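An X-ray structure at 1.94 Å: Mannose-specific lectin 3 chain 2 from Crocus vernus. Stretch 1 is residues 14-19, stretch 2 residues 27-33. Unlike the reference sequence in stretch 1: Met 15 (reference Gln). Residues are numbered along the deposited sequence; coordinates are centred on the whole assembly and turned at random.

Stretch 1 (14-19) VMYDNA
Stretch 2 27-33: SLVMRDD

The two stretches belong to one chain and bury 387 Å² between them, most of it through Met 30, Asn 18 and, somewhat less, Met 15 and Asp 32. Stretch 1 runs as a strand from Val 14 (phi/psi -131/156) through Met 15 (-130/136), then reverses in a type I' turn from Tyr 16 to Ala 19. The central residues, Asp 17 (54/50) and Asn 18 (81/9), take the positive phi values this turn requires, and Ala 19 N donates to Tyr 16 O at 3.2 Å to close it. Stretch 2 is extended from Ser 27 to Met 30 (-91/95), then loops through Arg 31 (-71/158) and Asp 32 (-70/-5) to Asp 33. The strand axes of 14-16 and 27-30 approach to 6.7 Å with their directions 75° apart, neither parallel nor antiparallel; the direct backbone hydrogen bonds between the stretches are made by Asn 18 and Ala 19 of the turn with Met 30. The CA atoms of Asn 18 and Arg 31 lie 4.4 Å apart, and those of Asp 17 and Asp 32 4.5 Å.

Met 30 covers the most surface, and its backbone bonds on both sides of its CA: Met 30 N donates to Ala 19 O (3.2 Å, 159°), while Met 30 O accepts from Asn 18 N (2.8 Å, 143°). Its CA-to-CB bond points toward stretch 1, bringing Met 30 CB to 4.1 Å from Met 15 CB and Met 30 CG to 3.3 Å from Met 15 O. With chi1 t, chi2 p and chi3 at -120°, the end of the side chain then leads away.

The CA-to-CB bond of Met 15, a residue that differs from the reference sequence, also points toward stretch 2. Its m, t, m rotamer carries Met 15 CE to 4.4 Å from Leu 28 CD1, extending the apolar contact beyond Met 30.

Asn 18 adds a polar clasp. Although its CA-to-CB bond points away, chi1 m (-55°) and chi2 of -50° bring the amide back to Asp 32. Asn 18 OD1 accepts from Asp 32 N (3.1 Å, 139°), and Asn 18 ND2 donates to Asp 32 OD2 (3.1 Å, 167°), so the amide uses both its acceptor and its donor on one residue, whose chi1 is p.

Asp 17 (chi1 t) places OD1 4.5 Å from Asp 32 OD2, a proximity of like charges. A water bridges them, donating to Asp 17 OD1 at 2.6 Å and to Asp 32 OD2 at 3.2 Å. A second water accepts from Asp 17 N and donates to Arg 31 O, each at 2.8 Å, linking the backbones beside the direct bonds.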

# COMPACT_ATOMS: atom_id res chain seq x y z
N VAL B 14 -1.05 -5.97 1.05
CA VAL B 14 -2.33 -6.36 0.54
C VAL B 14 -2.51 -6.02 -0.95
O VAL B 14 -1.89 -5.16 -1.44
CB VAL B 14 -3.48 -5.70 1.31
CG1 VAL B 14 -3.44 -6.03 2.73
CG2 VAL B 14 -3.43 -4.23 1.14
N MET B 15 -3.38 -6.74 -1.62
CA MET B 15 -3.77 -6.46 -2.98
C MET B 15 -5.28 -6.43 -3.10
O MET B 15 -5.94 -7.27 -2.56
CB MET B 15 -3.20 -7.50 -3.92
CG MET B 15 -1.74 -7.54 -4.05
SD MET B 15 -1.18 -8.62 -5.38
CE MET B 15 -1.48 -10.10 -4.66
N TYR B 16 -5.81 -5.45 -3.80
CA TYR B 16 -7.22 -5.35 -4.02
C TYR B 16 -7.59 -4.65 -5.33
O TYR B 16 -6.81 -3.96 -5.90
CB TYR B 16 -7.90 -4.71 -2.83
CG TYR B 16 -7.37 -3.37 -2.46
CD1 TYR B 16 -6.37 -3.24 -1.54
CD2 TYR B 16 -7.83 -2.24 -3.06
CE1 TYR B 16 -5.86 -2.05 -1.22
CE2 TYR B 16 -7.33 -1.04 -2.75
CZ TYR B 16 -6.35 -0.93 -1.84
OH TYR B 16 -5.87 0.27 -1.56
N ASP B 17 -8.80 -4.90 -5.79
CA ASP B 17 -9.35 -4.19 -6.90
C ASP B 17 -8.48 -4.22 -8.16
O ASP B 17 -8.18 -3.22 -8.69
CB ASP B 17 -9.62 -2.76 -6.50
CG ASP B 17 -10.61 -2.09 -7.37
OD1 ASP B 17 -11.34 -2.75 -8.06
OD2 ASP B 17 -10.62 -0.90 -7.37
N ASN B 18 -8.07 -5.42 -8.53
CA ASN B 18 -7.32 -5.72 -9.75
C ASN B 18 -5.83 -5.45 -9.70
O ASN B 18 -5.17 -5.58 -10.66
CB ASN B 18 -7.92 -5.03 -10.94
CG ASN B 18 -9.34 -5.35 -11.12
OD1 ASN B 18 -9.73 -6.48 -11.10
ND2 ASN B 18 -10.13 -4.35 -11.30
N ALA B 19 -5.33 -5.15 -8.52
CA ALA B 19 -3.90 -5.09 -8.30
C ALA B 19 -3.25 -6.46 -8.60
O ALA B 19 -3.86 -7.45 -8.45
CB ALA B 19 -3.65 -4.71 -6.93
N SER B 27 0.68 -13.14 -14.62
CA SER B 27 0.18 -12.25 -13.61
C SER B 27 -0.63 -12.95 -12.51
O SER B 27 -1.33 -13.87 -12.76
CB SER B 27 -0.64 -11.16 -14.26
OG SER B 27 -1.74 -11.68 -14.95
N LEU B 28 -0.52 -12.48 -11.29
CA LEU B 28 -1.43 -12.87 -10.25
C LEU B 28 -2.27 -11.71 -9.88
O LEU B 28 -1.78 -10.82 -9.29
CB LEU B 28 -0.62 -13.26 -9.04
CG LEU B 28 -0.88 -14.34 -8.00
CD1 LEU B 28 -0.56 -13.91 -6.65
CD2 LEU B 28 -2.21 -14.98 -8.07
N VAL B 29 -3.55 -11.78 -10.19
CA VAL B 29 -4.51 -10.69 -9.98
C VAL B 29 -5.55 -10.93 -8.87
O VAL B 29 -6.22 -11.91 -8.86
CB VAL B 29 -5.31 -10.39 -11.26
CG1 VAL B 29 -6.13 -9.20 -11.08
CG2 VAL B 29 -4.42 -10.22 -12.45
N MET B 30 -5.65 -10.00 -7.94
CA MET B 30 -6.73 -10.00 -6.99
C MET B 30 -7.82 -9.17 -7.62
O MET B 30 -7.84 -7.98 -7.55
CB MET B 30 -6.32 -9.42 -5.66
CG MET B 30 -7.38 -9.41 -4.64
SD MET B 30 -7.87 -11.06 -4.13
CE MET B 30 -9.53 -11.10 -4.52
N ARG B 31 -8.73 -9.86 -8.27
CA ARG B 31 -9.77 -9.28 -9.07
C ARG B 31 -10.85 -8.59 -8.25
O ARG B 31 -11.07 -8.90 -7.12
CB ARG B 31 -10.39 -10.33 -9.98
CG ARG B 31 -9.47 -10.96 -11.00
CD ARG B 31 -10.20 -11.94 -11.90
NE ARG B 31 -9.43 -12.26 -13.10
CZ ARG B 31 -9.75 -13.16 -14.01
NH1 ARG B 31 -10.83 -13.87 -13.91
NH2 ARG B 31 -8.98 -13.34 -15.04
N ASP B 32 -11.56 -7.67 -8.89
CA ASP B 32 -12.63 -6.93 -8.28
C ASP B 32 -13.86 -7.78 -7.98
O ASP B 32 -14.80 -7.30 -7.45
CB ASP B 32 -13.00 -5.68 -9.07
CG ASP B 32 -13.39 -5.97 -10.49
OD1 ASP B 32 -13.88 -7.05 -10.78
OD2 ASP B 32 -13.17 -5.14 -11.34
N ASP B 33 -13.84 -9.03 -8.41
CA ASP B 33 -14.89 -10.00 -8.11
C ASP B 33 -14.58 -11.00 -7.02
O ASP B 33 -15.30 -11.92 -6.85
CB ASP B 33 -15.38 -10.69 -9.37
CG ASP B 33 -14.47 -11.78 -9.85
OD1 ASP B 33 -13.38 -11.96 -9.31
OD2 ASP B 33 -14.83 -12.43 -10.82
O HOH W 1 -10.43 -7.09 -5.02
O HOH W 2 -12.70 -2.21 -10.16